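Local coordinates for protein putative glycosyl hydrolase (PDB 4QHZ) that binds magnesium and is probably a glycoside hydrolase of the 3-keto-disaccharide hydrolase family, with a concanavalin-like beta-sandwich fold, at residues Thr145-Ala158 with Val196-Trp210. Numbering follows the deposited sequence.
Sequences TGSIYKQSIPLANA and VVLQNHTTILGTTEW
The side-chain nitrogen of Q199 holds two backbone carbonyls of the facing loop: NE2 lies 3.0 Å from G146 O, in a nearly straight bond within its own amide plane, and 3.1 Å from S152 O, which it meets from above the carbonyl plane. In this concanavalin-like beta-sandwich, the contact joins residues 145-158 of the long loop between strands 127-131 and 165-177 to strand 196-203, which pairs with strand 185-193, and the loop beyond it. Q199 sits in a classic beta bulge with L198, opposite V191. Although its CB points away from the loop, a bend at chi2 (-70°) swings the amide back across I148, and T202 OG1 fixes the flip by donating to Q199 OE1 (2.6 Å). A leucine here would probably leave G146 O and S152 O without this shared donor and T202 OG1 without its acceptor. S152 O also accepts from I148 N, within a second classic bulge formed by Q151 and S152. The Q151 amide reaches the loop after strand 196-203 with both ends: OE1 receives L205 N at 3.0 Å, while NE2 donates to G206 O at 2.8 Å. A water links Q151 OE1 to S152 OG and T203 O. On the apolar side, L198 CD2 abuts G146 CA, a spot where a CB would clash, while CD1 packs on A156 and A158. L155 N hydrogen-bonds to L198 O. Toward the magnesium site, T208 CG2 rests on Y149 O, and T208 OG1 is hydrogen-bonded to E128 N, of a magnesium ligand. Y149 OH, hydrogen-bonded to Y140 OH, approaches the W210 ring edge at CD1; alongside, the extended K150 chain carries NZ to W210 O at 2.7 Å and into a salt bridge with E24 of the second subunit.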
ATOM      1  N   THR C 145      13.394  16.433  14.940  1.00 19.96           N
ATOM      2  CA  THR C 145      14.203  15.233  14.824  1.00 20.69           C
ATOM      3  C   THR C 145      13.393  14.040  14.334  1.00 21.65           C
ATOM      4  O   THR C 145      12.322  13.754  14.862  1.00 22.81           O
ATOM      5  CB  THR C 145      14.829  14.880  16.182  1.00 22.75           C
ATOM      6  OG1 THR C 145      15.480  16.039  16.724  1.00 23.21           O
ATOM      7  CG2 THR C 145      15.829  13.747  16.029  1.00 23.12           C
ATOM      8  N   GLY C 146      13.908  13.344  13.326  1.00 20.38           N
ATOM      9  CA  GLY C 146      13.246  12.151  12.801  1.00 19.28           C
ATOM     10  C   GLY C 146      12.089  12.418  11.855  1.00 18.13           C
ATOM     11  O   GLY C 146      11.468  11.485  11.359  1.00 18.16           O
ATOM     12  N   SER C 147      11.809  13.688  11.585  1.00 18.35           N
ATOM     13  CA  SER C 147      10.843  14.042  10.566  1.00 19.03           C
ATOM     14  C   SER C 147      11.403  13.660   9.210  1.00 19.26           C
ATOM     15  O   SER C 147      12.625  13.587   9.040  1.00 19.08           O
ATOM     16  CB  SER C 147      10.521  15.546  10.597  1.00 18.65           C
ATOM     17  OG  SER C 147      11.653  16.345  10.280  1.00 17.34           O
ATOM     18  N   ILE C 148      10.515  13.366   8.267  1.00 19.00           N
ATOM     19  CA  ILE C 148      10.859  13.468   6.857  1.00 20.24           C
ATOM     20  C   ILE C 148      10.649  14.951   6.583  1.00 20.82           C
ATOM     21  O   ILE C 148       9.517  15.436   6.570  1.00 18.28           O
ATOM     22  CB  ILE C 148      10.000  12.573   5.945  1.00 20.10           C
ATOM     23  CG1 ILE C 148      10.015  11.117   6.422  1.00 20.63           C
ATOM     24  CG2 ILE C 148      10.496  12.648   4.505  1.00 22.02           C
ATOM     25  CD1 ILE C 148      11.392  10.576   6.765  1.00 22.52           C
ATOM     26  N   TYR C 149      11.758  15.667   6.409  1.00 21.52           N
ATOM     27  CA  TYR C 149      11.801  17.111   6.640  1.00 21.55           C
ATOM     28  C   TYR C 149      10.669  17.875   5.939  1.00 23.13           C
ATOM     29  O   TYR C 149      10.569  17.886   4.708  1.00 21.87           O
ATOM     30  CB  TYR C 149      13.164  17.672   6.230  1.00 20.89           C
ATOM     31  CG  TYR C 149      13.318  19.141   6.513  1.00 21.80           C
ATOM     32  CD1 TYR C 149      13.426  19.611   7.815  1.00 22.27           C
ATOM     33  CD2 TYR C 149      13.344  20.063   5.475  1.00 22.46           C
ATOM     34  CE1 TYR C 149      13.565  20.962   8.082  1.00 22.45           C
ATOM     35  CE2 TYR C 149      13.481  21.410   5.730  1.00 23.51           C
ATOM     36  CZ  TYR C 149      13.591  21.854   7.033  1.00 21.80           C
ATOM     37  OH  TYR C 149      13.721  23.194   7.279  1.00 22.28           O
ATOM     38  N   LYS C 150       9.822  18.493   6.768  1.00 22.69           N
ATOM     39  CA  LYS C 150       8.678  19.331   6.349  1.00 22.22           C
ATOM     40  C   LYS C 150       7.571  18.587   5.591  1.00 22.74           C
ATOM     41  O   LYS C 150       6.753  19.205   4.911  1.00 27.15           O
ATOM     42  CB  LYS C 150       9.162  20.553   5.541  1.00 20.65           C
ATOM     43  CG  LYS C 150       9.769  21.642   6.411  1.00 22.53           C
ATOM     44  CD  LYS C 150       9.907  22.956   5.662  1.00 22.54           C
ATOM     45  CE  LYS C 150      10.300  24.087   6.596  1.00 21.68           C
ATOM     46  NZ  LYS C 150      10.159  25.421   5.934  1.00 21.87           N
ATOM     47  N   GLN C 151       7.542  17.263   5.716  1.00 20.64           N
ATOM     48  CA  GLN C 151       6.489  16.458   5.105  1.00 22.74           C
ATOM     49  C   GLN C 151       5.724  15.667   6.149  1.00 23.25           C
ATOM     50  O   GLN C 151       4.502  15.722   6.184  1.00 23.15           O
ATOM     51  CB  GLN C 151       7.070  15.487   4.084  1.00 22.16           C
ATOM     52  CG  GLN C 151       7.607  16.148   2.831  1.00 21.59           C
ATOM     53  CD  GLN C 151       8.189  15.146   1.853  1.00 21.33           C
ATOM     54  OE1 GLN C 151       7.810  13.971   1.850  1.00 24.04           O
ATOM     55  NE2 GLN C 151       9.093  15.607   1.000  1.00 21.48           N
ATOM     56  N   SER C 152       6.460  14.918   6.973  1.00 24.76           N
ATOM     57  CA  SER C 152       5.880  13.958   7.901  1.00 23.82           C
ATOM     58  C   SER C 152       6.409  14.164   9.310  1.00 24.19           C
ATOM     59  O   SER C 152       7.600  13.994   9.567  1.00 22.07           O
ATOM     60  CB  SER C 152       6.188  12.538   7.440  1.00 25.29           C
ATOM     61  OG  SER C 152       5.658  12.310   6.144  1.00 27.00           O
ATOM     62  N   ILE C 153       5.496  14.519  10.213  1.00 24.23           N
ATOM     63  CA  ILE C 153       5.801  14.733  11.620  1.00 22.60           C
ATOM     64  C   ILE C 153       6.139  13.389  12.261  1.00 21.92           C
ATOM     65  O   ILE C 153       5.436  12.401  12.033  1.00 21.07           O
ATOM     66  CB  ILE C 153       4.607  15.370  12.342  1.00 24.48           C
ATOM     67  CG1 ILE C 153       4.248  16.723  11.706  1.00 24.80           C
ATOM     68  CG2 ILE C 153       4.900  15.564  13.817  1.00 25.74           C
ATOM     69  CD1 ILE C 153       2.851  17.199  12.038  1.00 25.12           C
ATOM     70  N   PRO C 154       7.229  13.331  13.042  1.00 18.95           N
ATOM     71  CA  PRO C 154       7.567  12.066  13.681  1.00 18.91           C
ATOM     72  C   PRO C 154       6.553  11.685  14.753  1.00 20.15           C
ATOM     73  O   PRO C 154       5.921  12.554  15.355  1.00 21.64           O
ATOM     74  CB  PRO C 154       8.933  12.345  14.311  1.00 18.50           C
ATOM     75  CG  PRO C 154       8.926  13.812  14.566  1.00 18.68           C
ATOM     76  CD  PRO C 154       8.171  14.399  13.406  1.00 18.76           C
ATOM     77  N   LEU C 155       6.417  10.386  14.995  1.00 21.08           N
ATOM     78  CA  LEU C 155       5.426   9.874  15.938  1.00 22.85           C
ATOM     79  C   LEU C 155       5.773  10.185  17.394  1.00 22.74           C
ATOM     80  O   LEU C 155       4.915  10.114  18.265  1.00 27.56           O
ATOM     81  CB  LEU C 155       5.264   8.360  15.753  1.00 23.64           C
ATOM     82  CG  LEU C 155       4.710   7.931  14.388  1.00 23.10           C
ATOM     83  CD1 LEU C 155       4.850   6.429  14.194  1.00 24.61           C
ATOM     84  CD2 LEU C 155       3.261   8.363  14.237  1.00 23.69           C
ATOM     85  N   ALA C 156       7.029  10.520  17.662  1.00 21.94           N
ATOM     86  CA  ALA C 156       7.439  10.853  19.013  1.00 22.20           C
ATOM     87  C   ALA C 156       8.703  11.696  19.015  1.00 22.83           C
ATOM     88  O   ALA C 156       9.375  11.835  17.994  1.00 19.58           O
ATOM     89  CB  ALA C 156       7.663   9.580  19.819  1.00 22.62           C
ATOM     90  N   ASN C 157       9.004  12.254  20.184  1.00 23.34           N
ATOM     91  CA  ASN C 157      10.309  12.823  20.482  1.00 22.28           C
ATOM     92  C   ASN C 157      11.027  11.853  21.398  1.00 21.67           C
ATOM     93  O   ASN C 157      10.676  11.732  22.570  1.00 23.94           O
ATOM     94  CB  ASN C 157      10.148  14.197  21.125  1.00 21.48           C
ATOM     95  CG  ASN C 157      11.475  14.862  21.447  1.00 21.69           C
ATOM     96  OD1 ASN C 157      12.481  14.192  21.688  1.00 23.14           O
ATOM     97  ND2 ASN C 157      11.486  16.187  21.445  1.00 21.31           N
ATOM     98  N   ALA C 158      12.000  11.125  20.853  1.00 21.52           N
ATOM     99  CA  ALA C 158      12.699  10.071  21.598  1.00 21.49           C
ATOM    100  C   ALA C 158      14.167  10.416  21.829  1.00 20.78           C
ATOM    101  O   ALA C 158      15.035   9.537  21.830  1.00 20.57           O
ATOM    102  CB  ALA C 158      12.571   8.744  20.866  1.00 21.53           C
ATOM    103  N   VAL C 196      12.558   3.530  19.450  1.00 22.54           N
ATOM    104  CA  VAL C 196      11.207   4.061  19.311  1.00 21.67           C
ATOM    105  C   VAL C 196      10.888   4.374  17.850  1.00 22.27           C
ATOM    106  O   VAL C 196      11.633   5.101  17.195  1.00 22.51           O
ATOM    107  CB  VAL C 196      11.026   5.334  20.155  1.00 20.61           C
ATOM    108  CG1 VAL C 196       9.599   5.858  20.054  1.00 22.47           C
ATOM    109  CG2 VAL C 196      11.380   5.066  21.613  1.00 21.52           C
ATOM    110  N   VAL C 197       9.773   3.844  17.344  1.00 22.49           N
ATOM    111  CA  VAL C 197       9.361   4.100  15.962  1.00 22.10           C
ATOM    112  C   VAL C 197       8.906   5.551  15.808  1.00 21.64           C
ATOM    113  O   VAL C 197       7.973   5.992  16.481  1.00 21.10           O
ATOM    114  CB  VAL C 197       8.215   3.195  15.490  1.00 23.81           C
ATOM    115  CG1 VAL C 197       7.853   3.509  14.043  1.00 26.28           C
ATOM    116  CG2 VAL C 197       8.595   1.734  15.590  1.00 26.93           C
ATOM    117  N   LEU C 198       9.556   6.263  14.892  1.00 19.79           N
ATOM    118  CA  LEU C 198       9.252   7.668  14.616  1.00 20.61           C
ATOM    119  C   LEU C 198       8.542   7.847  13.273  1.00 19.15           C
ATOM    120  O   LEU C 198       7.726   8.756  13.116  1.00 18.40           O
ATOM    121  CB  LEU C 198      10.542   8.491  14.659  1.00 21.21           C
ATOM    122  CG  LEU C 198      10.829   9.263  15.954  1.00 24.37           C
ATOM    123  CD1 LEU C 198      10.707   8.413  17.209  1.00 26.04           C
ATOM    124  CD2 LEU C 198      12.214   9.902  15.876  1.00 24.73           C
ATOM    125  N   GLN C 199       8.893   7.010  12.299  1.00 18.30           N
ATOM    126  CA  GLN C 199       8.200   6.952  11.020  1.00 18.81           C
ATOM    127  C   GLN C 199       7.827   5.502  10.781  1.00 19.02           C
ATOM    128  O   GLN C 199       8.704   4.638  10.703  1.00 17.32           O
ATOM    129  CB  GLN C 199       9.071   7.469   9.879  1.00 18.89           C
ATOM    130  CG  GLN C 199       9.517   8.914  10.036  1.00 22.26           C
ATOM    131  CD  GLN C 199       8.395   9.923   9.877  1.00 21.73           C
ATOM    132  OE1 GLN C 199       7.335   9.622   9.327  1.00 22.87           O
ATOM    133  NE2 GLN C 199       8.639  11.141  10.343  1.00 21.10           N
ATOM    134  N   ASN C 200       6.529   5.244  10.665  1.00 20.28           N
ATOM    135  CA  ASN C 200       6.027   3.895  10.454  1.00 23.51           C
ATOM    136  C   ASN C 200       5.574   3.679   9.006  1.00 23.06           C
ATOM    137  O   ASN C 200       4.427   3.932   8.667  1.00 20.58           O
ATOM    138  CB  ASN C 200       4.879   3.618  11.426  1.00 23.77           C
ATOM    139  CG  ASN C 200       4.401   2.182  11.370  1.00 25.59           C
ATOM    140  OD1 ASN C 200       4.877   1.387  10.563  1.00 25.84           O
ATOM    141  ND2 ASN C 200       3.447   1.845  12.234  1.00 24.20           N
ATOM    142  N   HIS C 201       6.485   3.191   8.171  1.00 21.06           N
ATOM    143  CA  HIS C 201       6.215   2.987   6.753  1.00 21.11           C
ATOM    144  C   HIS C 201       5.582   4.240   6.142  1.00 21.10           C
ATOM    145  O   HIS C 201       4.502   4.186   5.548  1.00 20.09           O
ATOM    146  CB  HIS C 201       5.330   1.760   6.529  1.00 21.94           C
ATOM    147  CG  HIS C 201       5.335   1.267   5.117  1.00 20.19           C
ATOM    148  ND1 HIS C 201       6.397   0.573   4.579  1.00 21.97           N
ATOM    149  CD2 HIS C 201       4.403   1.348   4.137  1.00 21.22           C
ATOM    150  CE1 HIS C 201       6.131   0.273   3.319  1.00 22.18           C
ATOM    151  NE2 HIS C 201       4.925   0.726   3.028  1.00 21.16           N
ATOM    152  N   THR C 202       6.293   5.355   6.278  1.00 20.40           N
ATOM    153  CA  THR C 202       5.827   6.658   5.826  1.00 20.64           C
ATOM    154  C   THR C 202       6.092   6.830   4.345  1.00 20.55           C
ATOM    155  O   THR C 202       7.176   6.526   3.862  1.00 20.56           O
ATOM    156  CB  THR C 202       6.536   7.775   6.607  1.00 21.42           C
ATOM    157  OG1 THR C 202       6.219   7.639   7.998  1.00 21.11           O
ATOM    158  CG2 THR C 202       6.105   9.143   6.136  1.00 21.81           C
ATOM    159  N   THR C 203       5.091   7.311   3.622  1.00 21.58           N
ATOM    160  CA  THR C 203       5.247   7.604   2.206  1.00 23.51           C
ATOM    161  C   THR C 203       5.918   8.961   2.038  1.00 22.89           C
ATOM    162  O   THR C 203       5.505   9.944   2.653  1.00 22.33           O
ATOM    163  CB  THR C 203       3.888   7.594   1.482  1.00 25.00           C
ATOM    164  OG1 THR C 203       3.322   6.280   1.558  1.00 26.15           O
ATOM    165  CG2 THR C 203       4.045   7.980   0.019  1.00 24.99           C
ATOM    166  N   ILE C 204       6.958   8.998   1.213  1.00 22.14           N
ATOM    167  CA  ILE C 204       7.665  10.229   0.915  1.00 20.84           C
ATOM    168  C   ILE C 204       7.016  10.855  -0.315  1.00 23.29           C
ATOM    169  O   ILE C 204       6.780  10.172  -1.313  1.00 23.76           O
ATOM    170  CB  ILE C 204       9.167   9.967   0.715  1.00 20.42           C
ATOM    171  CG1 ILE C 204       9.778   9.476   2.027  1.00 21.63           C
ATOM    172  CG2 ILE C 204       9.881  11.222   0.239  1.00 21.28           C
ATOM    173  CD1 ILE C 204      11.225   9.032   1.943  1.00 21.82           C
ATOM    174  N   LEU C 205       6.706  12.149  -0.228  1.00 25.92           N
ATOM    175  CA  LEU C 205       5.898  12.836  -1.243  1.00 26.44           C
ATOM    176  C   LEU C 205       6.728  13.398  -2.383  1.00 26.32           C
ATOM    177  O   LEU C 205       6.198  13.683  -3.448  1.00 27.85           O
ATOM    178  CB  LEU C 205       5.095  13.972  -0.608  1.00 28.65           C
ATOM    179  CG  LEU C 205       4.191  13.563   0.560  1.00 32.36           C
ATOM    180  CD1 LEU C 205       3.549  14.788   1.189  1.00 35.64           C
ATOM    181  CD2 LEU C 205       3.130  12.572   0.105  1.00 33.19           C
ATOM    182  N   GLY C 206       8.023  13.546  -2.155  1.00 22.86           N
ATOM    183  CA  GLY C 206       8.924  14.159  -3.120  1.00 22.61           C
ATOM    184  C   GLY C 206      10.140  14.665  -2.373  1.00 21.30           C
ATOM    185  O   GLY C 206      10.316  14.343  -1.193  1.00 22.52           O
ATOM    186  N   THR C 207      10.979  15.452  -3.038  1.00 20.50           N
ATOM    187  CA  THR C 207      12.158  16.022  -2.390  1.00 20.36           C
ATOM    188  C   THR C 207      11.761  16.787  -1.122  1.00 20.74           C
ATOM    189  O   THR C 207      10.694  17.404  -1.068  1.00 20.29           O
ATOM    190  CB  THR C 207      12.905  17.004  -3.307  1.00 22.81           C
ATOM    191  OG1 THR C 207      12.011  18.055  -3.704  1.00 24.34           O
ATOM    192  CG2 THR C 207      13.447  16.296  -4.543  1.00 21.87           C
ATOM    193  N   THR C 208      12.597  16.711  -0.092  1.00 20.55           N
ATOM    194  CA  THR C 208      12.389  17.510   1.103  1.00 20.64           C
ATOM    195  C   THR C 208      12.885  18.923   0.817  1.00 21.50           C
ATOM    196  O   THR C 208      13.994  19.108   0.313  1.00 23.79           O
ATOM    197  CB  THR C 208      13.096  16.912   2.329  1.00 19.83           C
ATOM    198  OG1 THR C 208      14.462  16.614   2.005  1.00 19.18           O
ATOM    199  CG2 THR C 208      12.387  15.652   2.753  1.00 21.18           C
ATOM    200  N   GLU C 209      12.051  19.912   1.115  1.00 21.56           N
ATOM    201  CA  GLU C 209      12.320  21.298   0.724  1.00 21.60           C
ATOM    202  C   GLU C 209      12.096  22.257   1.888  1.00 20.51           C
ATOM    203  O   GLU C 209      11.083  22.172   2.587  1.00 19.37           O
ATOM    204  CB  GLU C 209      11.410  21.698  -0.432  1.00 23.18           C
ATOM    205  CG  GLU C 209      11.558  20.856  -1.695  1.00 25.48           C
ATOM    206  CD  GLU C 209      12.855  21.110  -2.445  1.00 25.43           C
ATOM    207  OE1 GLU C 209      13.524  22.130  -2.173  1.00 27.19           O
ATOM    208  OE2 GLU C 209      13.199  20.292  -3.319  1.00 26.25           O
ATOM    209  N   TRP C 210      13.043  23.172   2.082  1.00 20.55           N
ATOM    210  CA  TRP C 210      12.914  24.244   3.061  1.00 20.72           C
ATOM    211  C   TRP C 210      11.843  25.241   2.624  1.00 21.27           C
ATOM    212  O   TRP C 210      11.130  25.794   3.455  1.00 20.10           O
ATOM    213  CB  TRP C 210      14.260  24.956   3.236  1.00 21.62           C
ATOM    214  CG  TRP C 210      14.274  26.054   4.260  1.00 21.64           C
ATOM    215  CD1 TRP C 210      13.841  25.984   5.550  1.00 21.75           C
ATOM    216  CD2 TRP C 210      14.791  27.379   4.083  1.00 23.63           C
ATOM    217  NE1 TRP C 210      14.039  27.190   6.185  1.00 22.61           N
ATOM    218  CE2 TRP C 210      14.617  28.062   5.303  1.00 23.79           C
ATOM    219  CE3 TRP C 210      15.376  28.060   3.007  1.00 25.64           C
ATOM    220  CZ2 TRP C 210      15.009  29.393   5.482  1.00 24.76           C
ATOM    221  CZ3 TRP C 210      15.756  29.391   3.188  1.00 27.45           C
ATOM    222  CH2 TRP C 210      15.571  30.036   4.417  1.00 25.28           C
TER
HETATM  223  O   HOH W   1       9.656  18.717   2.142  1.00 20.42           O
HETATM  224  O   HOH W   2       7.107  11.997   3.891  1.00 22.21           O
HETATM  225  O   HOH W   3       4.822   9.927  10.849  1.00 31.30           O